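Local coordinates for protein putative Type I topoisomerase (Deinococcus radiodurans, PDB 3M4A) that probably relaxes supercoiled DNA as a type IB topoisomerase, transiently breaking and rejoining one DNA strand without ATP, at residues 141-144 with 145-149; 279-282 with 283-286; 311-314 with 315-319. All blocks are in the same frame, centred on the assembly; numbering follows the deposited sequence.

Contact 1 of 3, residues 141-144 with 145-149; sequences DIYA and RQHKT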
loop_
_atom_site.group_PDB
_atom_site.type_symbol
_atom_site.label_atom_id
_atom_site.label_comp_id
_atom_site.label_asym_id
_atom_site.label_seq_id
_atom_site.Cartn_x
_atom_site.Cartn_y
_atom_site.Cartn_z
ATOM N N ASP A 141 18.659 -5.326 0.948
ATOM C CA ASP A 141 19.719 -6.313 0.719
ATOM C C ASP A 141 20.682 -6.407 1.897
ATOM O O ASP A 141 21.053 -7.503 2.317
ATOM C CB ASP A 141 20.546 -5.971 -0.527
ATOM C CG ASP A 141 19.835 -6.291 -1.823
ATOM O OD1 ASP A 141 18.642 -6.637 -1.790
ATOM O OD2 ASP A 141 20.479 -6.176 -2.888
ATOM N N ILE A 142 21.108 -5.256 2.401
ATOM C CA ILE A 142 22.082 -5.231 3.497
ATOM C C ILE A 142 21.479 -5.858 4.755
ATOM O O ILE A 142 22.138 -6.655 5.413
ATOM C CB ILE A 142 22.607 -3.797 3.749
ATOM C CG1 ILE A 142 23.570 -3.420 2.619
ATOM C CG2 ILE A 142 23.292 -3.705 5.112
ATOM C CD1 ILE A 142 23.982 -1.951 2.600
ATOM N N TYR A 143 20.219 -5.545 5.049
ATOM C CA TYR A 143 19.521 -6.153 6.186
ATOM C C TYR A 143 19.375 -7.660 6.008
ATOM O O TYR A 143 19.651 -8.426 6.925
ATOM C CB TYR A 143 18.140 -5.520 6.419
ATOM C CG TYR A 143 17.466 -5.994 7.692
ATOM C CD1 TYR A 143 17.576 -5.268 8.875
ATOM C CD2 TYR A 143 16.728 -7.173 7.722
ATOM C CE1 TYR A 143 16.957 -5.699 10.048
ATOM C CE2 TYR A 143 16.119 -7.613 8.891
ATOM C CZ TYR A 143 16.235 -6.870 10.048
ATOM O OH TYR A 143 15.619 -7.329 11.192
ATOM N N ALA A 144 18.949 -8.090 4.823
ATOM C CA ALA A 144 18.787 -9.511 4.558
ATOM C C ALA A 144 20.114 -10.277 4.670
ATOM O O ALA A 144 20.149 -11.365 5.240
ATOM C CB ALA A 144 18.141 -9.743 3.189
ATOM N N ARG A 145 21.197 -9.695 4.152
ATOM C CA ARG A 145 22.513 -10.349 4.170
ATOM C C ARG A 145 23.000 -10.603 5.598
ATOM O O ARG A 145 23.592 -11.653 5.876
ATOM C CB ARG A 145 23.543 -9.515 3.401
ATOM C CG ARG A 145 24.887 -10.217 3.199
ATOM C CD ARG A 145 25.671 -9.638 2.001
ATOM N NE ARG A 145 26.663 -10.598 1.494
ATOM C CZ ARG A 145 27.619 -10.323 0.602
ATOM N NH1 ARG A 145 27.754 -9.105 0.075
ATOM N NH2 ARG A 145 28.466 -11.285 0.234
ATOM N N GLN A 146 22.729 -9.664 6.502
ATOM C CA GLN A 146 23.184 -9.794 7.883
ATOM C C GLN A 146 22.261 -10.677 8.714
ATOM O O GLN A 146 22.727 -11.500 9.504
ATOM C CB GLN A 146 23.348 -8.420 8.542
ATOM C CG GLN A 146 23.879 -8.460 10.000
ATOM C CD GLN A 146 25.108 -9.379 10.219
ATOM O OE1 GLN A 146 26.132 -9.302 9.507
ATOM N NE2 GLN A 146 25.010 -10.244 11.227
ATOM N N HIS A 147 20.952 -10.534 8.518
ATOM C CA HIS A 147 19.985 -11.192 9.399
ATOM C C HIS A 147 19.455 -12.525 8.860
ATOM O O HIS A 147 18.855 -13.287 9.616
ATOM C CB HIS A 147 18.814 -10.257 9.686
ATOM C CG HIS A 147 19.194 -9.046 10.475
ATOM N ND1 HIS A 147 19.063 -8.984 11.846
ATOM C CD2 HIS A 147 19.702 -7.851 10.090
ATOM C CE1 HIS A 147 19.465 -7.799 12.269
ATOM N NE2 HIS A 147 19.859 -7.092 11.225
ATOM N N LYS A 148 19.669 -12.786 7.570
ATOM C CA LYS A 148 19.184 -14.000 6.910
ATOM C C LYS A 148 17.663 -14.116 7.068
ATOM O O LYS A 148 17.117 -15.197 7.313
ATOM C CB LYS A 148 19.906 -15.248 7.452
ATOM C CG LYS A 148 21.415 -15.081 7.581
ATOM C CD LYS A 148 22.054 -14.716 6.257
ATOM C CE LYS A 148 23.580 -14.840 6.294
ATOM N NZ LYS A 148 24.198 -13.938 7.300
ATOM N N THR A 149 17.000 -12.968 6.973
ATOM C CA THR A 149 15.540 -12.904 6.911
ATOM C C THR A 149 15.156 -12.040 5.709
ATOM O O THR A 149 15.987 -11.292 5.171
ATOM C CB THR A 149 14.933 -12.342 8.197
ATOM O OG1 THR A 149 15.412 -11.016 8.402
ATOM C CG2 THR A 149 15.296 -13.219 9.413
HETATM O O HOH W 1 15.327 -10.109 11.140
#
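The phenol ring of Tyr143 lies over one face of the imidazole of His147 in an offset stack, the ring centroids 3.9 Å apart and the planes inclined by only 13°. The overlap is not centre on centre: His147 CD2 sits above the middle of the tyrosine ring, 3.4 Å from its plane, while Tyr143 CZ lies over the middle of the imidazole. At the imidazole edge, in its plane, is the backbone oxygen of the same tyrosine, with His147 CD2 3.2 Å from Tyr143 O. The edge of the tyrosine ring meets Thr149, whose OG1 is 3.5 Å from Tyr143 CE2. Beyond that edge one water bridges the two hydroxyls, 2.8 Å from Tyr143 OH and 2.9 Å from Thr149 OG1. With CG of Tyr143 anti to the backbone N (chi1 -172°), the ring reaches along the helix toward the residue one turn later.

These residues span the whole of the short helix 141-147 and its exit into the following loop, within the catalytic core of the type IB topoisomerases. Lys148 leaves the helix in the left-handed region (phi 57°), yet its N still donates to Ala144 O at 2.8 Å. Its aliphatic chain, bent twice, folds back so that NZ grips Arg145 O at 2.8 Å, supplying a donor to a carbonyl near the helix end. Thr149, past the turn, comes back against the helix, its O touching CB of Ala144. At Tyr143, an alanine here would probably leave the imidazole of His147 without its stacking face and free to turn, with the bridging water short of one hydroxyl. At the beginning of the helix, Asp141 faces elsewhere, binding Arg216 by a salt bridge and His218 by a hydrogen bond.

Contact 2 of 3, residues 279-282 with 283-286; sequences GNTP and AVTR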
loop_
_atom_site.group_PDB
_atom_site.type_symbol
_atom_site.label_atom_id
_atom_site.label_comp_id
_atom_site.label_asym_id
_atom_site.label_seq_id
_atom_site.Cartn_x
_atom_site.Cartn_y
_atom_site.Cartn_z
ATOM N N GLY A 279 3.177 -10.146 10.887
ATOM C CA GLY A 279 4.430 -10.656 11.453
ATOM C C GLY A 279 4.963 -9.774 12.570
ATOM O O GLY A 279 6.176 -9.557 12.693
ATOM N N ASN A 280 4.052 -9.273 13.399
ATOM C CA ASN A 280 4.354 -8.404 14.531
ATOM C C ASN A 280 3.726 -8.941 15.800
ATOM O O ASN A 280 2.859 -9.806 15.745
ATOM C CB ASN A 280 3.788 -7.011 14.283
ATOM C CG ASN A 280 4.609 -6.218 13.301
ATOM O OD1 ASN A 280 4.147 -5.901 12.229
ATOM N ND2 ASN A 280 5.838 -5.901 13.669
ATOM N N THR A 281 4.129 -8.388 16.933
ATOM C CA THR A 281 3.499 -8.736 18.197
ATOM C C THR A 281 2.102 -8.105 18.217
ATOM O O THR A 281 1.872 -7.093 17.557
ATOM C CB THR A 281 4.324 -8.237 19.399
ATOM O OG1 THR A 281 4.325 -6.807 19.438
ATOM C CG2 THR A 281 5.766 -8.744 19.291
ATOM N N PRO A 282 1.157 -8.725 18.939
ATOM C CA PRO A 282 -0.143 -8.065 19.150
ATOM C C PRO A 282 -0.039 -6.640 19.707
ATOM O O PRO A 282 -0.776 -5.754 19.277
ATOM C CB PRO A 282 -0.847 -8.995 20.137
ATOM C CG PRO A 282 -0.239 -10.330 19.871
ATOM C CD PRO A 282 1.191 -10.069 19.543
ATOM N N ALA A 283 0.870 -6.411 20.648
ATOM C CA ALA A 283 1.050 -5.082 21.206
ATOM C C ALA A 283 1.448 -4.034 20.154
ATOM O O ALA A 283 0.920 -2.912 20.149
ATOM C CB ALA A 283 2.082 -5.115 22.365
ATOM N N VAL A 284 2.379 -4.390 19.269
ATOM C CA VAL A 284 2.828 -3.476 18.223
ATOM C C VAL A 284 1.710 -3.271 17.189
ATOM O O VAL A 284 1.547 -2.178 16.651
ATOM C CB VAL A 284 4.113 -3.986 17.550
ATOM C CG1 VAL A 284 4.437 -3.191 16.287
ATOM C CG2 VAL A 284 5.280 -3.900 18.536
ATOM N N THR A 285 0.950 -4.329 16.931
ATOM C CA THR A 285 -0.145 -4.267 15.947
ATOM C C THR A 285 -1.246 -3.318 16.433
ATOM O O THR A 285 -1.685 -2.424 15.699
ATOM C CB THR A 285 -0.695 -5.676 15.662
ATOM O OG1 THR A 285 0.362 -6.507 15.144
ATOM C CG2 THR A 285 -1.858 -5.632 14.678
ATOM N N ARG A 286 -1.663 -3.495 17.688
ATOM C CA ARG A 286 -2.686 -2.627 18.282
ATOM C C ARG A 286 -2.175 -1.194 18.416
ATOM O O ARG A 286 -2.909 -0.238 18.152
ATOM C CB ARG A 286 -3.137 -3.171 19.648
ATOM C CG ARG A 286 -4.481 -2.603 20.170
ATOM C CD ARG A 286 -5.140 -3.522 21.207
ATOM N NE ARG A 286 -6.541 -3.165 21.442
ATOM C CZ ARG A 286 -7.467 -3.977 21.956
ATOM N NH1 ARG A 286 -7.176 -5.233 22.289
ATOM N NH2 ARG A 286 -8.703 -3.526 22.129
#
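Thr281 turns its OG1 to a position between its own backbone N and carbonyl carbon (chi1 67°), and this brings the hydroxyl to the amide of Val284. Thr285 holds OG1 beside its backbone N (chi1 -60°), from where it reaches back one turn to the carbonyl of Thr281. Thr281 is thus the N-cap of helix 282-289: OG1 accepts from Val284 N at 3.1 Å, and Val284 CG2 packs against the same oxygen at 3.2 Å. Its carbonyl takes two donors from one residue, Thr285 N at 3.0 Å and Thr285 OG1 at 2.9 Å, the hydroxyl coming from above the carbonyl plane. Pro282 occupies the first helical position, and its O accepts an almost straight bond from Arg286 N (172° at the hydrogen). Thr285 also packs on Val274 and Ala275 of helix 260-278, the helix that precedes this turn. The side-chain oxygen of Thr281 thus serves an amide that the first turn leaves without a backbone acceptor of the usual kind, Pro282 brings no N-H needing one, and the hydroxyl of buried Thr285 is satisfied within the turn itself.

Contact 3 of 3, residues 311-314 with 315-319; sequences TERQ and EAELE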
loop_
_atom_site.group_PDB
_atom_site.type_symbol
_atom_site.label_atom_id
_atom_site.label_comp_id
_atom_site.label_asym_id
_atom_site.label_seq_id
_atom_site.Cartn_x
_atom_site.Cartn_y
_atom_site.Cartn_z
ATOM N N THR A 311 -25.796 6.383 -2.197
ATOM C CA THR A 311 -26.207 7.066 -3.428
ATOM C C THR A 311 -25.253 6.678 -4.534
ATOM O O THR A 311 -24.187 6.124 -4.269
ATOM C CB THR A 311 -26.176 8.604 -3.316
ATOM O OG1 THR A 311 -24.823 9.089 -3.340
ATOM C CG2 THR A 311 -26.895 9.087 -2.053
ATOM N N GLU A 312 -25.630 6.976 -5.773
ATOM C CA GLU A 312 -24.812 6.599 -6.917
ATOM C C GLU A 312 -23.475 7.344 -6.895
ATOM O O GLU A 312 -22.421 6.737 -7.151
ATOM C CB GLU A 312 -25.573 6.816 -8.240
ATOM C CG GLU A 312 -26.848 5.973 -8.380
ATOM C CD GLU A 312 -26.585 4.471 -8.480
ATOM O OE1 GLU A 312 -25.639 4.068 -9.191
ATOM O OE2 GLU A 312 -27.332 3.688 -7.852
ATOM N N ARG A 313 -23.483 8.633 -6.561
ATOM C CA ARG A 313 -22.210 9.358 -6.460
ATOM C C ARG A 313 -21.341 8.855 -5.307
ATOM O O ARG A 313 -20.120 8.791 -5.438
ATOM C CB ARG A 313 -22.385 10.863 -6.299
ATOM C CG ARG A 313 -21.061 11.595 -6.523
ATOM C CD ARG A 313 -21.153 13.079 -6.366
ATOM N NE ARG A 313 -19.879 13.724 -6.689
ATOM C CZ ARG A 313 -18.895 13.940 -5.817
ATOM N NH1 ARG A 313 -18.981 13.540 -4.553
ATOM N NH2 ARG A 313 -17.795 14.557 -6.225
ATOM N N GLN A 314 -21.958 8.537 -4.175
ATOM C CA GLN A 314 -21.189 7.993 -3.050
ATOM C C GLN A 314 -20.449 6.722 -3.449
ATOM O O GLN A 314 -19.351 6.485 -2.976
ATOM C CB GLN A 314 -22.079 7.721 -1.849
ATOM C CG GLN A 314 -22.473 8.984 -1.104
ATOM C CD GLN A 314 -23.418 8.714 0.029
ATOM O OE1 GLN A 314 -23.510 7.587 0.535
ATOM N NE2 GLN A 314 -24.136 9.751 0.454
ATOM N N GLU A 315 -21.061 5.910 -4.300
ATOM C CA GLU A 315 -20.385 4.723 -4.826
ATOM C C GLU A 315 -19.318 5.115 -5.843
ATOM O O GLU A 315 -18.190 4.602 -5.825
ATOM C CB GLU A 315 -21.395 3.789 -5.469
ATOM C CG GLU A 315 -20.809 2.436 -5.864
ATOM C CD GLU A 315 -21.884 1.446 -6.228
ATOM O OE1 GLU A 315 -22.636 1.722 -7.195
ATOM O OE2 GLU A 315 -21.976 0.400 -5.548
ATOM N N ALA A 316 -19.669 6.021 -6.751
ATOM C CA ALA A 316 -18.727 6.445 -7.778
ATOM C C ALA A 316 -17.441 7.036 -7.220
ATOM O O ALA A 316 -16.371 6.880 -7.825
ATOM C CB ALA A 316 -19.395 7.456 -8.739
ATOM N N GLU A 317 -17.519 7.723 -6.080
ATOM C CA GLU A 317 -16.349 8.347 -5.461
ATOM C C GLU A 317 -15.384 7.321 -4.861
ATOM O O GLU A 317 -14.264 7.666 -4.473
ATOM C CB GLU A 317 -16.785 9.358 -4.390
ATOM C CG GLU A 317 -17.221 10.703 -4.958
ATOM C CD GLU A 317 -16.063 11.494 -5.563
ATOM O OE1 GLU A 317 -15.242 12.046 -4.799
ATOM O OE2 GLU A 317 -15.976 11.562 -6.807
ATOM N N LEU A 318 -15.834 6.072 -4.785
ATOM C CA LEU A 318 -15.034 4.957 -4.257
ATOM C C LEU A 318 -14.407 4.117 -5.387
ATOM O O LEU A 318 -13.831 3.050 -5.123
ATOM C CB LEU A 318 -15.890 4.070 -3.346
ATOM C CG LEU A 318 -16.563 4.769 -2.160
ATOM C CD1 LEU A 318 -17.506 3.815 -1.409
ATOM C CD2 LEU A 318 -15.546 5.374 -1.225
ATOM N N GLU A 319 -14.502 4.581 -6.634
ATOM C CA GLU A 319 -13.872 3.868 -7.758
ATOM C C GLU A 319 -12.366 3.766 -7.521
ATOM O O GLU A 319 -11.734 4.730 -7.103
ATOM C CB GLU A 319 -14.132 4.584 -9.096
ATOM C CG GLU A 319 -13.594 3.820 -10.322
ATOM C CD GLU A 319 -13.508 4.658 -11.599
ATOM O OE1 GLU A 319 -14.043 5.797 -11.639
ATOM O OE2 GLU A 319 -12.881 4.166 -12.576
#
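Three successive i to i+4 backbone bonds, Glu315 N to Thr311 O, Ala316 N to Glu312 O and Glu317 N to Arg313 O, wind residues 311-317 into a short helical segment; Ala316 to Glu319 form a type I beta turn. The chief side-chain pair is Arg313 with Glu317, one turn apart and lying side by side, pointing the same way. The arginine chain is extended from CG to NE, whereas that of Glu317 bends at chi2 (-69°), which lays its carboxylate over the guanidinium. The two planes are stacked, only 17° apart. Glu317 CG covers one guanidinium face near its rim, 3.4 Å from Arg313 NH1, and Glu317 OE2 is 3.6 Å from Arg313 NH2. That oxygen stands well out of the guanidinium plane, and no N-H is aimed at it. Glu317 has two conformers, and the pairing described belongs to one of them.

At the start of the helix, Thr311 is the N-cap, its OG1 accepting from Gln314 N at 3.0 Å. The amide oxygen of Gln314 turns back to Arg310 N, while its backbone O touches Leu318 CG at 3.4 Å; Gln314 and Leu318 both pack on Pro309 and on Arg330 of helix 323-337. The bound DNA comes within about 7 Å, nearest atom to nearest atom. Glu312 OE1 and Glu315 OE1 approach to 4.3 Å, two like charges on exposed residues. Charge attraction and packing on the guanidinium face hold Arg313 and Glu317 together without a directed hydrogen bond, so the hold is probably loose, consistent with the second conformer of Glu317.

How the contacts relate
From the N terminus, the contacts follow one another in series; none nests in or crosses another, and each closes only a turn of chain. Contact 1 spans helix 141-147 and its exit, ahead of the sheet that opens with strand 160-163. Contact 2 comes after helix 260-278 and begins helix 282-289, tying the new helix back against the old one. Contact 3 forms the short helix 312-316 between helices 292-299 and 323-337 and packs on the latter. Contacts 1 and 2 both belong to the catalytic core, their centres about 22 Å apart. Contact 3 lies on the opposite side of the chain's centre from contact 1, about 44 Å away between centres, and is nearest the bound DNA.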